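Local atomic coordinates of erythrocyte membrane protein 1 (Plasmodium falciparum, PDB entry 2XU0), a protein that probably binds receptors on host cells as a parasite adhesin, this chain being its rosetting N-terminal segment and first Duffy-binding-like domain. Residues M400-W405 and E419-K424; K393-Y398 and K431-L436; K20-V25 and W315-S320. The protein carries 10 engineered substitutions. One frame throughout, in Å; residues are numbered along the deposited sequence.

Contact 1 (M400-W405 and E419-K424); sequences MEIQKW and ENLDKK. With PRO (proline), chain B.
Trp405 reaches across from 400-405 to Glu419 and Asp422. With CG anti to the backbone N, its indole leans onto the second helix. In the modelled conformer, one of two for Glu419, Trp405 NE1 donates to Glu419 OE2 at 2.7 Å. The bond bends to 153° and meets OE2 from above the carboxylate plane, whose tilt from the ring is 60°; as the acid has a second position, it may not be permanent. The backbone N of Glu419 lies over one indole face, near the rim. At the far end of the ring, Trp405 CH2 comes within 3.3 Å of Asp422 OD2 in an oblique approach. Ser427 OG holds the other oxygen of that carboxylate, OD1, by a hydrogen bond, which helps fix its rotation. Away from the indole, where both residues are buried, Ile402 CD1 meets Leu421 CD1 loosely at 4.5 Å. On 400-405 itself, Lys404 NZ bridges to Glu401 OE1 at 3.0 Å, while Met400 SD lies 3.6 Å from O of the bound proline, which Asn126 N and Gly127 N hold. The two helical segments cross at -100°, their axes 10.7 Å apart, with helix 22-39 and helix 311-338 packing on Leu421.

Contact 2 (K393-Y398 and K431-L436); sequences KQNLKY and KFLNLL
Tyr398 overlaps Phe432 in an offset stack, ring centroids 4.4 Å apart and planes at 19°. The pair joins helix 371-407 to helix 429-437 in the helical C-terminal subdomain of the Duffy-binding-like fold. The displacement places Tyr398 CE1 over the Phe432 face, 3.5 Å from Phe432 CG, while Phe432 CD2 lies over the rim of the tyrosine face. Both aromatic side chains leave their helices towards each other and extend with CG anti to the backbone N (chi1 -176° and -178°), which carries the rings in between the two helices. Beside the stack, Asn395 and Leu433 cross at about a right angle, the amide ND2 of Asn395 lying 4.1 Å from the methyl CD1 of Leu433; this is looser packing than that of the rings. Ile429, earlier on the second helix, also touches both Asn395 and Tyr398. On another face of the first helix, Leu396 belongs to the pocket of the bound proline. The phenol end is the one polar group of the aromatic pair: Tyr398 OH is hydrogen-bonded to the carbonyl oxygen of Tyr426, which satisfies it in the buried interior, and the same hydroxyl oxygen rests 3.4 Å from Phe432 CB.

Contact 3 (K20-V25 and W315-S320); sequences KSARNV and WFEEWS
Glu317 points at the start of helix 22-39 and meets Ala22 and Arg23 in two different ways. Its CB is directed at the other segment, as is that of Ala22, and the aliphatic part of the glutamate passes the alanine methyl broadside, with Glu317 CG 3.8 Å from Ala22 CB. The chain then bends at chi2 (-82°), turning the carboxylate aside from Ala22 and along Arg23. There Glu317 OE2 stands 3.7 Å from Arg23 CB. The guanidinium takes no direct part: the arginine bends at chi3 and leads away, leaving Arg23 NE 5.3 Å from Glu317 OE2, and its NH2 is bound by Glu17 and by the carbonyl oxygen of Phe279. The opposite charges may still attract weakly across this distance.

A water supplies the polar link. It accepts from the backbone Arg23 N at 2.9 Å and donates to Glu317 OE2 at 2.6 Å, thus joining an amide of the first helical turn to the carboxylate. Glu317 OE1 is salt-bridged to Arg194 of helix 186-204, so both oxygens of this buried acid have partners. The positive end of the helix, together with Arg194, would probably stabilise its negative charge. Ser21 starts the same turn as N-cap: Ser21 OG accepts from Asn24 N at 3.1 Å in a nearly straight bond (164°), and also pairs with Glu17. On the glutamate's own helix, Ser320 OG donates back to Glu317 O.

Leu435 and Leu436 of helix 429-437 pack beside Ala22. The arrangement is a capped helix N terminus docked on a long helix through a water-bridged acid, and it joins the N-terminal segment of PfEMP1 to the helical Duffy-binding-like domain.

How the contacts relate
From the N terminus, the chain first enters contact 3, where 20-25 waits for 315-320; their meeting closes a loop of 289 residues and fastens the N-terminal segment to helix 311-338. Contacts 1 and 2 come later in series with it. Helix 371-407 gives 393-398 to contact 2 and then 400-405 to contact 1; the chain turns back, 419-424 closes contact 1, tying in helix 415-423, and 431-436 closes contact 2 around it, tying in helix 429-437. One is therefore nested in the other, and no loops cross. Leu421 CD1 touches Tyr398 OH (4.0 Å) between the nested pair, while a probable hydrogen bond from Ala22 N to Leu435 O (3.2 Å) joins contacts 2 and 3.

Contact 1 (M400-W405 and E419-K424)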
loop_
_atom_site.group_PDB
_atom_site.type_symbol
_atom_site.label_atom_id
_atom_site.label_comp_id
_atom_site.label_asym_id
_atom_site.label_seq_id
_atom_site.Cartn_x
_atom_site.Cartn_y
_atom_site.Cartn_z
ATOM N N MET A 400 -18.621 -3.422 -4.934
ATOM C CA MET A 400 -19.461 -2.712 -3.980
ATOM C C MET A 400 -19.209 -1.196 -3.992
ATOM O O MET A 400 -20.174 -0.452 -3.969
ATOM C CB MET A 400 -19.264 -3.270 -2.571
ATOM C CG MET A 400 -19.864 -4.662 -2.397
ATOM S SD MET A 400 -19.220 -5.495 -0.937
ATOM C CE MET A 400 -20.120 -4.625 0.357
ATOM N N GLU A 401 -17.914 -0.746 -4.050
ATOM C CA GLU A 401 -17.561 0.681 -4.119
ATOM C C GLU A 401 -18.063 1.295 -5.424
ATOM O O GLU A 401 -18.628 2.382 -5.396
ATOM C CB GLU A 401 -16.039 0.921 -3.902
ATOM C CG GLU A 401 -15.562 0.552 -2.504
ATOM C CD GLU A 401 -16.252 1.317 -1.384
ATOM O OE1 GLU A 401 -15.801 2.438 -1.065
ATOM O OE2 GLU A 401 -17.254 0.810 -0.836
ATOM N N ILE A 402 -17.889 0.583 -6.550
ATOM C CA ILE A 402 -18.372 0.981 -7.870
ATOM C C ILE A 402 -19.932 1.088 -7.858
ATOM O O ILE A 402 -20.475 2.079 -8.359
ATOM C CB ILE A 402 -17.838 -0.003 -8.960
ATOM C CG1 ILE A 402 -16.347 0.232 -9.292
ATOM C CG2 ILE A 402 -18.709 0.000 -10.239
ATOM C CD1 ILE A 402 -15.954 1.612 -9.955
ATOM N N GLN A 403 -20.627 0.078 -7.271
ATOM C CA GLN A 403 -22.106 0.018 -7.157
ATOM C C GLN A 403 -22.653 1.128 -6.271
ATOM O O GLN A 403 -23.719 1.685 -6.567
ATOM C CB GLN A 403 -22.602 -1.353 -6.636
ATOM C CG GLN A 403 -22.451 -2.522 -7.622
ATOM C CD GLN A 403 -22.988 -2.226 -9.004
ATOM O OE1 GLN A 403 -22.250 -2.258 -9.991
ATOM N NE2 GLN A 403 -24.269 -1.890 -9.100
ATOM N N LYS A 404 -21.926 1.442 -5.184
ATOM C CA LYS A 404 -22.267 2.521 -4.272
ATOM C C LYS A 404 -22.277 3.835 -5.086
ATOM O O LYS A 404 -23.213 4.611 -4.947
ATOM C CB LYS A 404 -21.250 2.570 -3.122
ATOM C CG LYS A 404 -21.351 3.795 -2.226
ATOM C CD LYS A 404 -20.206 3.872 -1.231
ATOM C CE LYS A 404 -18.901 4.292 -1.867
ATOM N NZ LYS A 404 -17.886 4.569 -0.832
ATOM N N TRP A 405 -21.292 4.027 -5.997
ATOM C CA TRP A 405 -21.204 5.216 -6.843
ATOM C C TRP A 405 -22.398 5.350 -7.788
ATOM O O TRP A 405 -22.948 6.446 -7.915
ATOM C CB TRP A 405 -19.876 5.261 -7.632
ATOM C CG TRP A 405 -19.866 6.352 -8.659
ATOM C CD1 TRP A 405 -19.750 7.692 -8.426
ATOM C CD2 TRP A 405 -20.156 6.209 -10.056
ATOM N NE1 TRP A 405 -19.924 8.392 -9.598
ATOM C CE2 TRP A 405 -20.191 7.507 -10.611
ATOM C CE3 TRP A 405 -20.417 5.108 -10.889
ATOM C CZ2 TRP A 405 -20.448 7.734 -11.969
ATOM C CZ3 TRP A 405 -20.678 5.333 -12.231
ATOM C CH2 TRP A 405 -20.692 6.633 -12.759
ATOM N N GLU A 419 -16.408 8.592 -10.250
ATOM C CA GLU A 419 -16.986 9.162 -11.489
ATOM C C GLU A 419 -15.900 9.066 -12.592
ATOM O O GLU A 419 -16.176 8.577 -13.680
ATOM C CB GLU A 419 -17.399 10.644 -11.275
ATOM C CG GLU A 419 -18.880 10.932 -11.477
ATOM C CD GLU A 419 -19.583 11.612 -10.315
ATOM O OE1 GLU A 419 -19.190 12.745 -9.951
ATOM O OE2 GLU A 419 -20.567 11.034 -9.800
ATOM N N ASN A 420 -14.652 9.470 -12.272
ATOM C CA ASN A 420 -13.514 9.411 -13.191
ATOM C C ASN A 420 -13.099 8.005 -13.598
ATOM O O ASN A 420 -12.692 7.831 -14.736
ATOM C CB ASN A 420 -12.324 10.181 -12.649
ATOM C CG ASN A 420 -12.384 11.634 -13.004
ATOM O OD1 ASN A 420 -11.935 12.047 -14.080
ATOM N ND2 ASN A 420 -12.987 12.434 -12.128
ATOM N N LEU A 421 -13.157 7.014 -12.680
ATOM C CA LEU A 421 -12.826 5.609 -12.977
ATOM C C LEU A 421 -13.799 5.065 -14.009
ATOM O O LEU A 421 -13.402 4.318 -14.904
ATOM C CB LEU A 421 -12.930 4.720 -11.716
ATOM C CG LEU A 421 -11.756 4.676 -10.776
ATOM C CD1 LEU A 421 -12.123 3.905 -9.542
ATOM C CD2 LEU A 421 -10.522 4.050 -11.447
ATOM N N ASP A 422 -15.076 5.411 -13.838
ATOM C CA ASP A 422 -16.183 5.041 -14.718
ATOM C C ASP A 422 -16.008 5.626 -16.112
ATOM O O ASP A 422 -16.188 4.889 -17.077
ATOM C CB ASP A 422 -17.522 5.485 -14.122
ATOM C CG ASP A 422 -18.700 5.239 -15.039
ATOM O OD1 ASP A 422 -19.164 4.082 -15.111
ATOM O OD2 ASP A 422 -19.184 6.213 -15.656
ATOM N N LYS A 423 -15.649 6.932 -16.218
ATOM C CA LYS A 423 -15.401 7.640 -17.479
ATOM C C LYS A 423 -14.350 6.904 -18.299
ATOM O O LYS A 423 -14.490 6.793 -19.517
ATOM C CB LYS A 423 -14.980 9.102 -17.234
ATOM C CG LYS A 423 -16.168 10.056 -17.159
ATOM C CD LYS A 423 -15.747 11.466 -16.764
ATOM C CE LYS A 423 -16.908 12.273 -16.238
ATOM N NZ LYS A 423 -16.440 13.453 -15.467
ATOM N N LYS A 424 -13.329 6.349 -17.614
ATOM C CA LYS A 424 -12.291 5.513 -18.208
ATOM C C LYS A 424 -12.848 4.061 -18.230
ATOM O O LYS A 424 -14.032 3.874 -17.955
ATOM C CB LYS A 424 -10.976 5.689 -17.440
ATOM C CG LYS A 424 -10.572 7.159 -17.369
ATOM C CD LYS A 424 -9.316 7.425 -16.548
ATOM C CE LYS A 424 -8.864 8.868 -16.662
ATOM N NZ LYS A 424 -9.821 9.822 -16.028
HETATM N N PRO B . -22.325 -8.045 -0.926
HETATM C CA PRO B . -21.973 -9.472 -0.805
HETATM C C PRO B . -20.806 -9.685 0.161
HETATM O O PRO B . -19.963 -8.752 0.297
HETATM C CB PRO B . -21.596 -9.875 -2.249
HETATM C CG PRO B . -21.274 -8.579 -2.964
HETATM C CD PRO B . -22.132 -7.533 -2.303
HETATM O OXT PRO B . -20.706 -10.795 0.740
#

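Contact 2 (K393-Y398 and K431-L436)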
loop_
_atom_site.group_PDB
_atom_site.type_symbol
_atom_site.label_atom_id
_atom_site.label_comp_id
_atom_site.label_asym_id
_atom_site.label_seq_id
_atom_site.Cartn_x
_atom_site.Cartn_y
_atom_site.Cartn_z
ATOM N N LYS A 393 -11.983 -11.128 -1.491
ATOM C CA LYS A 393 -12.637 -10.177 -0.576
ATOM C C LYS A 393 -12.534 -8.756 -1.085
ATOM O O LYS A 393 -13.479 -8.000 -0.947
ATOM C CB LYS A 393 -12.035 -10.251 0.815
ATOM C CG LYS A 393 -12.424 -11.501 1.603
ATOM C CD LYS A 393 -11.773 -11.425 2.930
ATOM C CE LYS A 393 -12.603 -12.075 4.002
ATOM N NZ LYS A 393 -11.987 -13.358 4.429
ATOM N N GLN A 394 -11.387 -8.395 -1.671
ATOM C CA GLN A 394 -11.137 -7.048 -2.204
ATOM C C GLN A 394 -11.792 -6.861 -3.556
ATOM O O GLN A 394 -12.243 -5.775 -3.906
ATOM C CB GLN A 394 -9.644 -6.784 -2.254
ATOM C CG GLN A 394 -9.091 -6.590 -0.862
ATOM C CD GLN A 394 -7.590 -6.554 -0.903
ATOM O OE1 GLN A 394 -6.917 -7.563 -1.157
ATOM N NE2 GLN A 394 -7.058 -5.377 -0.730
ATOM N N ASN A 395 -11.912 -7.956 -4.285
ATOM C CA ASN A 395 -12.566 -8.055 -5.574
ATOM C C ASN A 395 -14.032 -7.690 -5.377
ATOM O O ASN A 395 -14.583 -6.895 -6.138
ATOM C CB ASN A 395 -12.427 -9.500 -6.072
ATOM C CG ASN A 395 -12.914 -9.777 -7.453
ATOM O OD1 ASN A 395 -14.011 -9.386 -7.865
ATOM N ND2 ASN A 395 -12.124 -10.530 -8.171
ATOM N N LEU A 396 -14.653 -8.248 -4.338
ATOM C CA LEU A 396 -16.040 -7.959 -3.983
ATOM C C LEU A 396 -16.194 -6.506 -3.503
ATOM O O LEU A 396 -17.142 -5.828 -3.905
ATOM C CB LEU A 396 -16.544 -8.935 -2.889
ATOM C CG LEU A 396 -16.783 -10.366 -3.325
ATOM C CD1 LEU A 396 -16.858 -11.287 -2.132
ATOM C CD2 LEU A 396 -18.066 -10.487 -4.111
ATOM N N LYS A 397 -15.281 -6.040 -2.652
ATOM C CA LYS A 397 -15.330 -4.679 -2.131
ATOM C C LYS A 397 -15.259 -3.664 -3.263
ATOM O O LYS A 397 -15.909 -2.631 -3.166
ATOM C CB LYS A 397 -14.202 -4.420 -1.100
ATOM C CG LYS A 397 -14.362 -3.077 -0.313
ATOM C CD LYS A 397 -15.625 -3.097 0.512
ATOM C CE LYS A 397 -15.771 -1.985 1.507
ATOM N NZ LYS A 397 -17.034 -2.158 2.270
ATOM N N TYR A 398 -14.441 -3.936 -4.303
ATOM C CA TYR A 398 -14.288 -3.085 -5.475
ATOM C C TYR A 398 -15.639 -2.931 -6.173
ATOM O O TYR A 398 -16.086 -1.806 -6.420
ATOM C CB TYR A 398 -13.213 -3.618 -6.453
ATOM C CG TYR A 398 -12.995 -2.681 -7.621
ATOM C CD1 TYR A 398 -12.183 -1.559 -7.492
ATOM C CD2 TYR A 398 -13.741 -2.809 -8.795
ATOM C CE1 TYR A 398 -12.049 -0.636 -8.532
ATOM C CE2 TYR A 398 -13.584 -1.911 -9.856
ATOM C CZ TYR A 398 -12.751 -0.815 -9.713
ATOM O OH TYR A 398 -12.603 0.103 -10.729
ATOM N N LYS A 431 -11.281 -4.599 -15.997
ATOM C CA LYS A 431 -10.389 -3.512 -16.431
ATOM C C LYS A 431 -9.518 -3.000 -15.277
ATOM O O LYS A 431 -8.362 -2.673 -15.492
ATOM C CB LYS A 431 -11.149 -2.364 -17.122
ATOM C CG LYS A 431 -12.039 -2.814 -18.280
ATOM C CD LYS A 431 -11.273 -3.318 -19.508
ATOM C CE LYS A 431 -12.155 -4.156 -20.406
ATOM N NZ LYS A 431 -11.516 -4.423 -21.723
ATOM N N PHE A 432 -10.065 -2.947 -14.058
ATOM C CA PHE A 432 -9.303 -2.532 -12.888
ATOM C C PHE A 432 -8.247 -3.592 -12.525
ATOM O O PHE A 432 -7.156 -3.222 -12.094
ATOM C CB PHE A 432 -10.220 -2.156 -11.686
ATOM C CG PHE A 432 -9.399 -1.684 -10.502
ATOM C CD1 PHE A 432 -8.963 -0.368 -10.419
ATOM C CD2 PHE A 432 -9.019 -2.574 -9.497
ATOM C CE1 PHE A 432 -8.130 0.046 -9.371
ATOM C CE2 PHE A 432 -8.202 -2.160 -8.449
ATOM C CZ PHE A 432 -7.762 -0.848 -8.390
ATOM N N LEU A 433 -8.559 -4.900 -12.710
ATOM C CA LEU A 433 -7.623 -5.979 -12.434
ATOM C C LEU A 433 -6.407 -5.961 -13.373
ATOM O O LEU A 433 -5.308 -6.291 -12.924
ATOM C CB LEU A 433 -8.281 -7.384 -12.359
ATOM C CG LEU A 433 -9.241 -7.635 -11.176
ATOM C CD1 LEU A 433 -9.884 -9.029 -11.262
ATOM C CD2 LEU A 433 -8.539 -7.515 -9.840
ATOM N N ASN A 434 -6.594 -5.493 -14.623
ATOM C CA ASN A 434 -5.530 -5.308 -15.621
ATOM C C ASN A 434 -4.534 -4.281 -15.107
ATOM O O ASN A 434 -3.350 -4.442 -15.333
ATOM C CB ASN A 434 -6.087 -4.793 -16.975
ATOM C CG ASN A 434 -6.996 -5.715 -17.749
ATOM O OD1 ASN A 434 -7.812 -5.265 -18.560
ATOM N ND2 ASN A 434 -6.851 -7.021 -17.570
ATOM N N LEU A 435 -5.003 -3.237 -14.403
ATOM C CA LEU A 435 -4.118 -2.214 -13.816
ATOM C C LEU A 435 -3.216 -2.851 -12.737
ATOM O O LEU A 435 -2.030 -2.506 -12.644
ATOM C CB LEU A 435 -4.939 -1.067 -13.196
ATOM C CG LEU A 435 -5.889 -0.279 -14.115
ATOM C CD1 LEU A 435 -6.499 0.925 -13.374
ATOM C CD2 LEU A 435 -5.232 0.111 -15.454
ATOM N N LEU A 436 -3.777 -3.792 -11.944
ATOM C CA LEU A 436 -3.022 -4.492 -10.907
ATOM C C LEU A 436 -1.950 -5.363 -11.549
ATOM O O LEU A 436 -0.816 -5.364 -11.067
ATOM C CB LEU A 436 -3.929 -5.296 -9.947
ATOM C CG LEU A 436 -4.972 -4.497 -9.151
ATOM C CD1 LEU A 436 -5.771 -5.421 -8.287
ATOM C CD2 LEU A 436 -4.334 -3.353 -8.312
#

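Contact 3 (K20-V25 and W315-S320)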
loop_
_atom_site.group_PDB
_atom_site.type_symbol
_atom_site.label_atom_id
_atom_site.label_comp_id
_atom_site.label_asym_id
_atom_site.label_seq_id
_atom_site.Cartn_x
_atom_site.Cartn_y
_atom_site.Cartn_z
ATOM N N LYS A 20 0.190 2.434 -17.413
ATOM C CA LYS A 20 -1.125 1.885 -17.069
ATOM C C LYS A 20 -1.099 1.020 -15.799
ATOM O O LYS A 20 -2.005 0.208 -15.591
ATOM C CB LYS A 20 -1.766 1.161 -18.272
ATOM C CG LYS A 20 -2.357 2.099 -19.316
ATOM C CD LYS A 20 -2.886 1.298 -20.485
ATOM C CE LYS A 20 -3.395 2.166 -21.613
ATOM N NZ LYS A 20 -3.538 1.390 -22.874
ATOM N N SER A 21 -0.096 1.224 -14.910
ATOM C CA SER A 21 -0.060 0.542 -13.604
ATOM C C SER A 21 -1.145 1.227 -12.787
ATOM O O SER A 21 -1.476 2.396 -13.082
ATOM C CB SER A 21 1.301 0.741 -12.923
ATOM O OG SER A 21 1.477 2.077 -12.470
ATOM N N ALA A 22 -1.734 0.520 -11.795
ATOM C CA ALA A 22 -2.792 1.119 -10.969
ATOM C C ALA A 22 -2.306 2.349 -10.285
ATOM O O ALA A 22 -3.049 3.302 -10.240
ATOM C CB ALA A 22 -3.335 0.110 -9.934
ATOM N N ARG A 23 -1.051 2.346 -9.740
ATOM C CA ARG A 23 -0.482 3.525 -9.104
ATOM C C ARG A 23 -0.499 4.729 -10.043
ATOM O O ARG A 23 -0.931 5.794 -9.634
ATOM C CB ARG A 23 0.944 3.266 -8.543
ATOM C CG ARG A 23 1.467 4.484 -7.723
ATOM C CD ARG A 23 2.860 4.272 -7.111
ATOM N NE ARG A 23 3.904 4.090 -8.126
ATOM C CZ ARG A 23 4.540 5.088 -8.742
ATOM N NH1 ARG A 23 4.245 6.351 -8.460
ATOM N NH2 ARG A 23 5.452 4.830 -9.667
ATOM N N ASN A 24 -0.017 4.577 -11.273
ATOM C CA ASN A 24 0.001 5.663 -12.246
ATOM C C ASN A 24 -1.388 6.138 -12.621
ATOM O O ASN A 24 -1.638 7.348 -12.646
ATOM C CB ASN A 24 0.844 5.275 -13.519
ATOM C CG ASN A 24 2.307 5.425 -13.278
ATOM O OD1 ASN A 24 2.722 6.304 -12.532
ATOM N ND2 ASN A 24 3.122 4.559 -13.862
ATOM N N VAL A 25 -2.308 5.198 -12.877
ATOM C CA VAL A 25 -3.687 5.571 -13.243
ATOM C C VAL A 25 -4.386 6.291 -12.068
ATOM O O VAL A 25 -5.022 7.309 -12.283
ATOM C CB VAL A 25 -4.478 4.350 -13.783
ATOM C CG1 VAL A 25 -5.984 4.619 -13.854
ATOM C CG2 VAL A 25 -3.930 3.914 -15.150
ATOM N N TRP A 315 -5.098 0.682 -0.794
ATOM C CA TRP A 315 -4.773 -0.551 -0.078
ATOM C C TRP A 315 -4.753 -1.776 -0.956
ATOM O O TRP A 315 -3.909 -2.640 -0.753
ATOM C CB TRP A 315 -5.710 -0.778 1.114
ATOM C CG TRP A 315 -5.562 0.198 2.256
ATOM C CD1 TRP A 315 -4.577 1.135 2.439
ATOM C CD2 TRP A 315 -6.324 0.167 3.479
ATOM N NE1 TRP A 315 -4.746 1.759 3.665
ATOM C CE2 TRP A 315 -5.788 1.160 4.335
ATOM C CE3 TRP A 315 -7.414 -0.604 3.929
ATOM C CZ2 TRP A 315 -6.342 1.432 5.605
ATOM C CZ3 TRP A 315 -7.980 -0.313 5.170
ATOM C CH2 TRP A 315 -7.454 0.698 5.987
ATOM N N PHE A 316 -5.676 -1.852 -1.934
ATOM C CA PHE A 316 -5.755 -2.971 -2.848
ATOM C C PHE A 316 -4.538 -2.916 -3.799
ATOM O O PHE A 316 -3.984 -3.955 -4.129
ATOM C CB PHE A 316 -7.114 -2.897 -3.612
ATOM C CG PHE A 316 -7.593 -4.114 -4.374
ATOM C CD1 PHE A 316 -6.898 -5.325 -4.306
ATOM C CD2 PHE A 316 -8.728 -4.045 -5.189
ATOM C CE1 PHE A 316 -7.346 -6.456 -5.014
ATOM C CE2 PHE A 316 -9.155 -5.162 -5.921
ATOM C CZ PHE A 316 -8.480 -6.365 -5.812
ATOM N N GLU A 317 -4.113 -1.708 -4.220
ATOM C CA GLU A 317 -2.941 -1.554 -5.096
ATOM C C GLU A 317 -1.677 -1.991 -4.312
ATOM O O GLU A 317 -0.832 -2.692 -4.854
ATOM C CB GLU A 317 -2.822 -0.094 -5.610
ATOM C CG GLU A 317 -1.642 0.160 -6.530
ATOM C CD GLU A 317 -0.293 0.408 -5.876
ATOM O OE1 GLU A 317 -0.252 0.768 -4.677
ATOM O OE2 GLU A 317 0.732 0.200 -6.561
ATOM N N GLU A 318 -1.568 -1.615 -3.044
ATOM C CA GLU A 318 -0.418 -2.044 -2.228
ATOM C C GLU A 318 -0.503 -3.545 -1.934
ATOM O O GLU A 318 0.523 -4.237 -1.901
ATOM C CB GLU A 318 -0.394 -1.264 -0.926
ATOM C CG GLU A 318 0.815 -1.537 -0.044
ATOM C CD GLU A 318 0.845 -0.650 1.174
ATOM O OE1 GLU A 318 -0.081 0.182 1.324
ATOM O OE2 GLU A 318 1.826 -0.735 1.949
ATOM N N TRP A 319 -1.738 -4.070 -1.776
ATOM C CA TRP A 319 -1.924 -5.499 -1.525
ATOM C C TRP A 319 -1.329 -6.280 -2.681
ATOM O O TRP A 319 -0.576 -7.229 -2.464
ATOM C CB TRP A 319 -3.412 -5.854 -1.325
ATOM C CG TRP A 319 -3.644 -7.326 -1.126
ATOM C CD1 TRP A 319 -3.691 -7.991 0.066
ATOM C CD2 TRP A 319 -3.742 -8.329 -2.151
ATOM N NE1 TRP A 319 -3.840 -9.341 -0.149
ATOM C CE2 TRP A 319 -3.874 -9.579 -1.500
ATOM C CE3 TRP A 319 -3.805 -8.289 -3.555
ATOM C CZ2 TRP A 319 -4.051 -10.774 -2.204
ATOM C CZ3 TRP A 319 -3.907 -9.479 -4.257
ATOM C CH2 TRP A 319 -4.012 -10.708 -3.581
ATOM N N SER A 320 -1.700 -5.905 -3.902
ATOM C CA SER A 320 -1.262 -6.599 -5.117
ATOM C C SER A 320 0.246 -6.514 -5.381
ATOM O O SER A 320 0.853 -7.519 -5.761
ATOM C CB SER A 320 -2.091 -6.162 -6.327
ATOM O OG SER A 320 -1.836 -4.816 -6.667
HETATM O O HOH W 1 0.467 -0.084 -9.143
#